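Long-range contacts in secreted protein (Streptomyces lividans TK24, PDB 5LXZ), which is a copper metalloradical protein of the AA5 family, built like galactose oxidase and probably acting as a copper-dependent oxidase: residues T36-M41 with T59-P64; L86-L91 with A226-P231. The protein carries 1 engineered substitution. One frame throughout, in Å; residues are numbered along the deposited sequence.

Contact 1 (T36-M41 with T59-P64); sequences TGKVLM and TRIWDP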
ATOM      1  N   THR A  36      15.606  -3.205 -14.570  1.00 11.27           N
ATOM      2  CA  THR A  36      17.060  -3.092 -14.629  1.00 12.09           C
ATOM      3  C   THR A  36      17.801  -3.778 -13.506  1.00 12.84           C
ATOM      4  O   THR A  36      19.020  -3.829 -13.510  1.00 14.86           O
ATOM      5  CB  THR A  36      17.449  -1.613 -14.625  1.00 12.73           C
ATOM      6  OG1 THR A  36      16.833  -1.007 -13.467  1.00 12.74           O
ATOM      7  CG2 THR A  36      16.938  -0.933 -15.865  1.00 13.37           C
ATOM      8  N   GLY A  37      17.075  -4.302 -12.505  1.00 11.11           N
ATOM      9  CA  GLY A  37      17.663  -4.896 -11.354  1.00 11.34           C
ATOM     10  C   GLY A  37      17.938  -3.914 -10.230  1.00 11.74           C
ATOM     11  O   GLY A  37      18.390  -4.328  -9.175  1.00 13.50           O
ATOM     12  N   LYS A  38      17.650  -2.639 -10.455  1.00 11.43           N
ATOM     13  CA  LYS A  38      17.852  -1.615  -9.452  1.00 11.38           C
ATOM     14  C   LYS A  38      16.547  -1.331  -8.733  1.00 10.59           C
ATOM     15  O   LYS A  38      15.462  -1.665  -9.241  1.00  9.87           O
ATOM     16  CB  LYS A  38      18.396  -0.378 -10.122  1.00 12.89           C
ATOM     17  CG  LYS A  38      19.731  -0.709 -10.807  1.00 15.51           C
ATOM     18  CD  LYS A  38      20.341   0.521 -11.368  1.00 17.59           C
ATOM     19  CE  LYS A  38      21.511   0.213 -12.288  1.00 20.03           C
ATOM     20  NZ  LYS A  38      22.033   1.523 -12.776  1.00 22.56           N
ATOM     21  N   VAL A  39      16.657  -0.727  -7.561  1.00  9.09           N
ATOM     22  CA  VAL A  39      15.488  -0.427  -6.737  1.00  9.23           C
ATOM     23  C   VAL A  39      15.268   1.057  -6.690  1.00  9.28           C
ATOM     24  O   VAL A  39      16.177   1.820  -6.324  1.00  8.18           O
ATOM     25  CB  VAL A  39      15.658  -0.973  -5.324  1.00  9.52           C
ATOM     26  CG1 VAL A  39      14.448  -0.672  -4.462  1.00  9.65           C
ATOM     27  CG2 VAL A  39      15.944  -2.471  -5.350  1.00 10.03           C
ATOM     28  N   LEU A  40      14.054   1.469  -7.043  1.00  8.52           N
ATOM     29  CA  LEU A  40      13.607   2.844  -6.908  1.00  8.81           C
ATOM     30  C   LEU A  40      13.115   3.031  -5.475  1.00  8.34           C
ATOM     31  O   LEU A  40      12.288   2.249  -4.998  1.00  8.06           O
ATOM     32  CB  LEU A  40      12.482   3.122  -7.883  1.00  9.64           C
ATOM     33  CG  LEU A  40      11.918   4.539  -7.827  1.00 10.41           C
ATOM     34  CD1 LEU A  40      12.920   5.506  -8.395  1.00 11.65           C
ATOM     35  CD2 LEU A  40      10.551   4.588  -8.527  1.00 11.40           C
ATOM     36  N   MET A  41      13.643   4.023  -4.775  1.00  7.89           N
ATOM     37  CA  MET A  41      13.279   4.306  -3.395  1.00  8.63           C
ATOM     38  C   MET A  41      12.755   5.727  -3.331  1.00  8.58           C
ATOM     39  O   MET A  41      13.514   6.692  -3.579  1.00  8.27           O
ATOM     40  CB  MET A  41      14.506   4.123  -2.507  1.00  9.64           C
ATOM     41  CG  MET A  41      15.074   2.711  -2.609  1.00 10.63           C
ATOM     42  SD  MET A  41      16.653   2.491  -1.780  1.00 13.43           S
ATOM     43  CE  MET A  41      16.022   2.433  -0.105  1.00 14.95           C
ATOM     44  N   THR A  59      14.227  11.049  -4.129  1.00  9.35           N
ATOM     45  CA  THR A  59      14.197   9.708  -4.674  1.00  9.56           C
ATOM     46  C   THR A  59      15.621   9.214  -4.781  1.00  9.70           C
ATOM     47  O   THR A  59      16.544  10.004  -5.051  1.00  9.46           O
ATOM     48  CB  THR A  59      13.559   9.711  -6.085  1.00 10.03           C
ATOM     49  OG1 THR A  59      12.217  10.161  -5.967  1.00 10.06           O
ATOM     50  CG2 THR A  59      13.585   8.333  -6.747  1.00 10.46           C
ATOM     51  N   ARG A  60      15.813   7.908  -4.567  1.00  9.34           N
ATOM     52  CA  ARG A  60      17.056   7.229  -4.870  1.00  9.37           C
ATOM     53  C   ARG A  60      16.880   6.072  -5.813  1.00 10.16           C
ATOM     54  O   ARG A  60      15.821   5.467  -5.867  1.00  9.15           O
ATOM     55  CB  ARG A  60      17.727   6.714  -3.600  1.00  9.22           C
ATOM     56  CG  ARG A  60      17.869   7.729  -2.474  1.00  9.48           C
ATOM     57  CD  ARG A  60      18.874   8.807  -2.797  1.00 10.16           C
ATOM     58  NE  ARG A  60      18.871   9.775  -1.696  1.00 10.61           N
ATOM     59  CZ  ARG A  60      18.306  10.982  -1.676  1.00 10.99           C
ATOM     60  NH1 ARG A  60      17.709  11.504  -2.732  1.00 11.18           N
ATOM     61  NH2 ARG A  60      18.362  11.715  -0.565  1.00 12.00           N
ATOM     62  N   ILE A  61      17.934   5.739  -6.545  1.00 10.60           N
ATOM     63  CA  ILE A  61      18.083   4.452  -7.220  1.00 12.28           C
ATOM     64  C   ILE A  61      19.252   3.736  -6.598  1.00 12.51           C
ATOM     65  O   ILE A  61      20.370   4.297  -6.521  1.00 12.02           O
ATOM     66  CB  ILE A  61      18.334   4.631  -8.701  1.00 14.85           C
ATOM     67  CG1 ILE A  61      17.074   5.143  -9.345  1.00 16.84           C
ATOM     68  CG2 ILE A  61      18.817   3.309  -9.347  1.00 16.18           C
ATOM     69  CD1 ILE A  61      17.245   5.446 -10.793  1.00 19.94           C
ATOM     70  N   TRP A  62      19.008   2.512  -6.132  1.00 11.18           N
ATOM     71  CA  TRP A  62      19.990   1.710  -5.455  1.00 11.92           C
ATOM     72  C   TRP A  62      20.267   0.493  -6.304  1.00 12.82           C
ATOM     73  O   TRP A  62      19.340  -0.191  -6.752  1.00 10.94           O
ATOM     74  CB  TRP A  62      19.467   1.306  -4.094  1.00 12.45           C
ATOM     75  CG  TRP A  62      20.286   0.293  -3.361  1.00 13.90           C
ATOM     76  CD1 TRP A  62      21.611   0.379  -3.031  1.00 15.21           C
ATOM     77  CD2 TRP A  62      19.827  -0.953  -2.836  1.00 13.97           C
ATOM     78  NE1 TRP A  62      22.011  -0.752  -2.342  1.00 15.98           N
ATOM     79  CE2 TRP A  62      20.929  -1.579  -2.195  1.00 15.39           C
ATOM     80  CE3 TRP A  62      18.589  -1.618  -2.868  1.00 14.14           C
ATOM     81  CZ2 TRP A  62      20.832  -2.846  -1.587  1.00 15.47           C
ATOM     82  CZ3 TRP A  62      18.490  -2.872  -2.265  1.00 14.76           C
ATOM     83  CH2 TRP A  62      19.597  -3.463  -1.628  1.00 14.68           C
ATOM     84  N   ASP A  63      21.553   0.234  -6.570  1.00 13.03           N
ATOM     85  CA  ASP A  63      21.968  -0.949  -7.309  1.00 15.01           C
ATOM     86  C   ASP A  63      22.403  -1.964  -6.272  1.00 16.50           C
ATOM     87  O   ASP A  63      23.451  -1.791  -5.633  1.00 17.30           O
ATOM     88  CB  ASP A  63      23.093  -0.584  -8.262  1.00 16.60           C
ATOM     89  CG  ASP A  63      23.601  -1.756  -9.059  1.00 18.54           C
ATOM     90  OD1 ASP A  63      23.430  -2.897  -8.651  1.00 20.78           O
ATOM     91  OD2 ASP A  63      24.193  -1.505 -10.125  1.00 22.04           O
ATOM     92  N   PRO A  64      21.599  -3.013  -6.055  1.00 15.79           N
ATOM     93  CA  PRO A  64      21.972  -3.964  -5.025  1.00 17.49           C
ATOM     94  C   PRO A  64      23.205  -4.795  -5.361  1.00 18.90           C
ATOM     95  O   PRO A  64      23.803  -5.311  -4.422  1.00 22.58           O
ATOM     96  CB  PRO A  64      20.735  -4.847  -4.857  1.00 17.61           C
ATOM     97  CG  PRO A  64      19.880  -4.577  -6.014  1.00 17.62           C
ATOM     98  CD  PRO A  64      20.269  -3.289  -6.637  1.00 16.61           C
TER
HETATM   99  O   HOH W   1      24.759   0.928 -10.766  1.00 32.97           O

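Contact 2 (L86-L91 with A226-P231); sequences LANGNL and AFEFDP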
ATOM      1  N   LEU A  86       3.815  -0.729 -15.537  1.00  7.41           N
ATOM      2  CA  LEU A  86       3.176  -0.794 -16.839  1.00  7.95           C
ATOM      3  C   LEU A  86       3.797  -1.909 -17.678  1.00  8.44           C
ATOM      4  O   LEU A  86       4.831  -2.465 -17.357  1.00  8.74           O
ATOM      5  CB  LEU A  86       3.359   0.539 -17.547  1.00  8.19           C
ATOM      6  CG  LEU A  86       2.729   1.723 -16.839  1.00  8.91           C
ATOM      7  CD1 LEU A  86       3.014   2.956 -17.654  1.00  9.89           C
ATOM      8  CD2 LEU A  86       1.247   1.564 -16.576  1.00  9.69           C
ATOM      9  N   ALA A  87       3.118  -2.237 -18.765  1.00  9.91           N
ATOM     10  CA  ALA A  87       3.621  -3.306 -19.656  1.00 10.80           C
ATOM     11  C   ALA A  87       5.009  -3.075 -20.201  1.00 11.88           C
ATOM     12  O   ALA A  87       5.777  -4.029 -20.435  1.00 13.63           O
ATOM     13  CB  ALA A  87       2.650  -3.537 -20.807  1.00 11.40           C
ATOM     14  N   ASN A  88       5.402  -1.809 -20.383  1.00 12.89           N
ATOM     15  CA  ASN A  88       6.768  -1.554 -20.803  1.00 14.24           C
ATOM     16  C   ASN A  88       7.831  -1.471 -19.727  1.00 13.79           C
ATOM     17  O   ASN A  88       8.990  -1.152 -20.005  1.00 15.21           O
ATOM     18  CB  ASN A  88       6.797  -0.306 -21.659  1.00 15.58           C
ATOM     19  CG  ASN A  88       6.555   0.958 -20.871  1.00 17.22           C
ATOM     20  OD1 ASN A  88       6.305   0.951 -19.653  1.00 15.23           O
ATOM     21  ND2 ASN A  88       6.591   2.078 -21.586  1.00 20.57           N
ATOM     22  N   GLY A  89       7.495  -1.806 -18.480  1.00 10.80           N
ATOM     23  CA  GLY A  89       8.460  -1.763 -17.389  1.00 10.77           C
ATOM     24  C   GLY A  89       8.558  -0.432 -16.703  1.00 10.02           C
ATOM     25  O   GLY A  89       9.175  -0.322 -15.656  1.00 11.47           O
ATOM     26  N   ASN A  90       7.928   0.617 -17.243  1.00  9.02           N
ATOM     27  CA  ASN A  90       7.905   1.884 -16.527  1.00  8.48           C
ATOM     28  C   ASN A  90       6.982   1.752 -15.328  1.00  8.20           C
ATOM     29  O   ASN A  90       6.078   0.936 -15.314  1.00  8.64           O
ATOM     30  CB  ASN A  90       7.402   3.018 -17.389  1.00  8.46           C
ATOM     31  CG  ASN A  90       8.380   3.427 -18.481  1.00  9.09           C
ATOM     32  OD1 ASN A  90       9.480   2.916 -18.602  1.00  9.63           O
ATOM     33  ND2 ASN A  90       7.950   4.389 -19.271  1.00 10.28           N
ATOM     34  N   LEU A  91       7.234   2.524 -14.291  1.00  8.33           N
ATOM     35  CA  LEU A  91       6.391   2.534 -13.113  1.00  8.42           C
ATOM     36  C   LEU A  91       5.469   3.737 -13.242  1.00  8.43           C
ATOM     37  O   LEU A  91       5.953   4.867 -13.266  1.00  8.87           O
ATOM     38  CB  LEU A  91       7.224   2.660 -11.837  1.00  9.24           C
ATOM     39  CG  LEU A  91       6.456   2.467 -10.535  1.00 10.12           C
ATOM     40  CD1 LEU A  91       6.102   0.993 -10.282  1.00 10.23           C
ATOM     41  CD2 LEU A  91       7.265   2.988  -9.343  1.00 11.18           C
ATOM     42  N   ALA A 226       0.813  12.950 -12.212  1.00  8.86           N
ATOM     43  CA  ALA A 226       1.176  11.609 -12.608  1.00  9.14           C
ATOM     44  C   ALA A 226       2.417  11.567 -13.455  1.00  8.65           C
ATOM     45  O   ALA A 226       2.649  12.467 -14.309  1.00  8.83           O
ATOM     46  CB  ALA A 226       0.040  10.950 -13.335  1.00  8.97           C
ATOM     47  N   PHE A 227       3.203  10.507 -13.287  1.00  7.94           N
ATOM     48  CA  PHE A 227       4.444  10.354 -14.027  1.00  8.67           C
ATOM     49  C   PHE A 227       4.612   8.887 -14.398  1.00  8.81           C
ATOM     50  O   PHE A 227       4.044   8.015 -13.755  1.00  9.15           O
ATOM     51  CB  PHE A 227       5.644  10.722 -13.136  1.00  8.78           C
ATOM     52  CG  PHE A 227       5.608  12.114 -12.603  1.00  9.49           C
ATOM     53  CD1 PHE A 227       4.894  12.424 -11.460  1.00 10.17           C
ATOM     54  CD2 PHE A 227       6.198  13.146 -13.330  1.00 10.48           C
ATOM     55  CE1 PHE A 227       4.825  13.728 -10.991  1.00 10.67           C
ATOM     56  CE2 PHE A 227       6.093  14.457 -12.870  1.00 10.80           C
ATOM     57  CZ  PHE A 227       5.435  14.736 -11.712  1.00 11.24           C
ATOM     58  N   GLU A 228       5.408   8.617 -15.412  1.00  9.31           N
ATOM     59  CA  GLU A 228       5.955   7.301 -15.608  1.00  9.80           C
ATOM     60  C   GLU A 228       7.421   7.351 -15.224  1.00 10.00           C
ATOM     61  O   GLU A 228       8.153   8.174 -15.748  1.00 10.63           O
ATOM     62  CB  GLU A 228       5.776   6.820 -17.018  1.00 10.23           C
ATOM     63  CG  GLU A 228       4.331   6.539 -17.408  1.00 10.56           C
ATOM     64  CD  GLU A 228       4.194   5.954 -18.806  1.00 11.21           C
ATOM     65  OE1 GLU A 228       5.222   5.481 -19.377  1.00 12.18           O
ATOM     66  OE2 GLU A 228       3.074   5.927 -19.357  1.00 11.62           O
ATOM     67  N   PHE A 229       7.878   6.505 -14.311  1.00  9.11           N
ATOM     68  CA  PHE A 229       9.301   6.445 -14.030  1.00  9.63           C
ATOM     69  C   PHE A 229       9.899   5.476 -15.035  1.00  9.60           C
ATOM     70  O   PHE A 229       9.503   4.305 -15.091  1.00  9.54           O
ATOM     71  CB  PHE A 229       9.615   5.957 -12.614  1.00  9.56           C
ATOM     72  CG  PHE A 229      11.072   6.019 -12.317  1.00  9.87           C
ATOM     73  CD1 PHE A 229      11.641   7.260 -11.968  1.00 10.62           C
ATOM     74  CD2 PHE A 229      11.924   4.919 -12.502  1.00 10.42           C
ATOM     75  CE1 PHE A 229      12.998   7.372 -11.723  1.00 10.44           C
ATOM     76  CE2 PHE A 229      13.300   5.070 -12.269  1.00 10.92           C
ATOM     77  CZ  PHE A 229      13.816   6.280 -11.872  1.00 11.50           C
ATOM     78  N   ASP A 230      10.858   5.959 -15.820  1.00 10.16           N
ATOM     79  CA  ASP A 230      11.523   5.165 -16.835  1.00 11.47           C
ATOM     80  C   ASP A 230      12.811   4.601 -16.220  1.00 11.44           C
ATOM     81  O   ASP A 230      13.728   5.369 -15.895  1.00 11.20           O
ATOM     82  CB  ASP A 230      11.800   6.082 -18.039  1.00 12.36           C
ATOM     83  CG  ASP A 230      12.544   5.397 -19.158  1.00 14.28           C
ATOM     84  OD1 ASP A 230      13.276   4.438 -18.924  1.00 15.21           O
ATOM     85  OD2 ASP A 230      12.392   5.890 -20.302  1.00 18.96           O
ATOM     86  N   PRO A 231      12.883   3.280 -16.021  1.00 11.34           N
ATOM     87  CA  PRO A 231      14.033   2.694 -15.356  1.00 12.57           C
ATOM     88  C   PRO A 231      15.324   2.725 -16.178  1.00 13.61           C
ATOM     89  O   PRO A 231      16.393   2.673 -15.587  1.00 14.43           O
ATOM     90  CB  PRO A 231      13.611   1.283 -15.068  1.00 12.96           C
ATOM     91  CG  PRO A 231      12.507   0.991 -15.973  1.00 12.87           C
ATOM     92  CD  PRO A 231      11.880   2.271 -16.428  1.00 11.81           C
TER
HETATM   93  O   HOH W   2       5.429   4.816 -21.785  1.00 30.97           O
HETATM   94  O   HOH W   3       9.766   5.574 -21.367  1.00 23.80           O

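Contact 1 (T36-M41 with T59-P64)
Val-39 sets CG1 anti to its backbone N (chi1 -180°), which turns CG2 anti to the carbonyl carbon, and Trp-62 sets CG anti to its own N (chi1 171°). The two side chains thus run alongside each other on a face of an antiparallel sheet, one blade of a Kelch-type beta propeller. Val-39 CG2 meets Trp-62 CE3 at 3.7 Å, obliquely to the indole. Met-41 bends at chi3 (76°) and brings SD to 3.8 Å from Trp-62 CB; SD also lies 5.3 Å from the centroid of the Trp-62 five-membered ring, an oblique Met-aromatic contact.

Val-39 and Trp-62 form one hydrogen-bonded pair, Met-41 and Arg-60 the next. Each has two nearly straight N-H...O bonds in the carbonyl plane. The other face carries Leu-40 and Ile-61, both touching Phe-229 of strand 226-230.

Lys-38 extends beyond CG and crosses Ile-61 CG2 with its methylenes. Its NZ forms a salt bridge with Glu-234. Asp-63 OD2 is 4.6 Å from Lys-38 NZ, beyond a salt bridge; a water bonded to OD2 reaches NZ weakly. Asp-63 OD1 accepts from the backbone N of Val-65. Leu-40 CD1 and Thr-59 CG2, 3.3 Å apart, are closer than two methyl carbons usually pack.

Contact 2 (L86-L91 with A226-P231)
Two backbone bonds join the segments. Leu-91 and Phe-229 make an antiparallel hydrogen-bonded pair, where the incoming loop becomes strand 91-102. Phe-229 N reaches Leu-91 O at 2.7 Å. The return bond, Leu-91 N to Phe-229 O, uses a carbonyl lone pair. Before the pair, a type I turn from Leu-86 to Gly-89 reverses the chain in a beta hairpin. Asn-88 OD1 accepts from Asn-90 N at 2.9 Å, an Asx turn, with the donor above the carbonyl plane.

The polar side chains meet crosswise. Asn-90 puts CG anti to its carbonyl carbon (chi1 -71°) and sends ND2 to Glu-228 OE1, 2.9 Å away. The N-H...O angle is 165°. OE1 uses its anti lone pair and lies close to the amide plane, while the amide and carboxylate planes are 64° apart. A water donates to Glu-228 OE1 and accepts from Asn-88 ND2. Another joins Asn-90 ND2 to Asp-230 OD2. Glu-228 OE2 is held by Tyr-279 OH. An alanine at Asn-90 would probably loosen the loop from the strand, because both ND2 bonds would go.

In the van der Waals contacts, the Leu-86 CD1 methyl crosses the Glu-228 carboxylate, 3.4 Å from CD, and Pro-231 CD lies 3.3 Å from Asn-90 OD1. Leu-91 CB and Phe-229 CB, 4.1 Å apart, are the apolar pair.

Strand 226-230 lies between strands 91-102 and 235-238 in a propeller blade. Leu-91 and Phe-229, on one face, look onto strand 39-44, and the Phe-229 ring meets Tyr-236 edge-to-face.

Contacts 1 and 2 are both largely buried and lie in separate antiparallel sheets that pack face to face. Their centres are 14 Å apart. Leu-40 CD2 from contact 1 touches Leu-91 CD2 from contact 2 at 3.7 Å, and Thr-36 CG2 lies as close to Pro-231 O. Contact 1 joins strands close in sequence through two hydrogen-bonded pairs and a mostly apolar set of side chains; Lys-38 and Asp-63 sit at its partly exposed end, while Arg-60 is buried at the other. Contact 2 joins a hairpin loop to a strand 135 residues on. It has one such pair and relies more on an amide, a carboxylate and waters beside the turn.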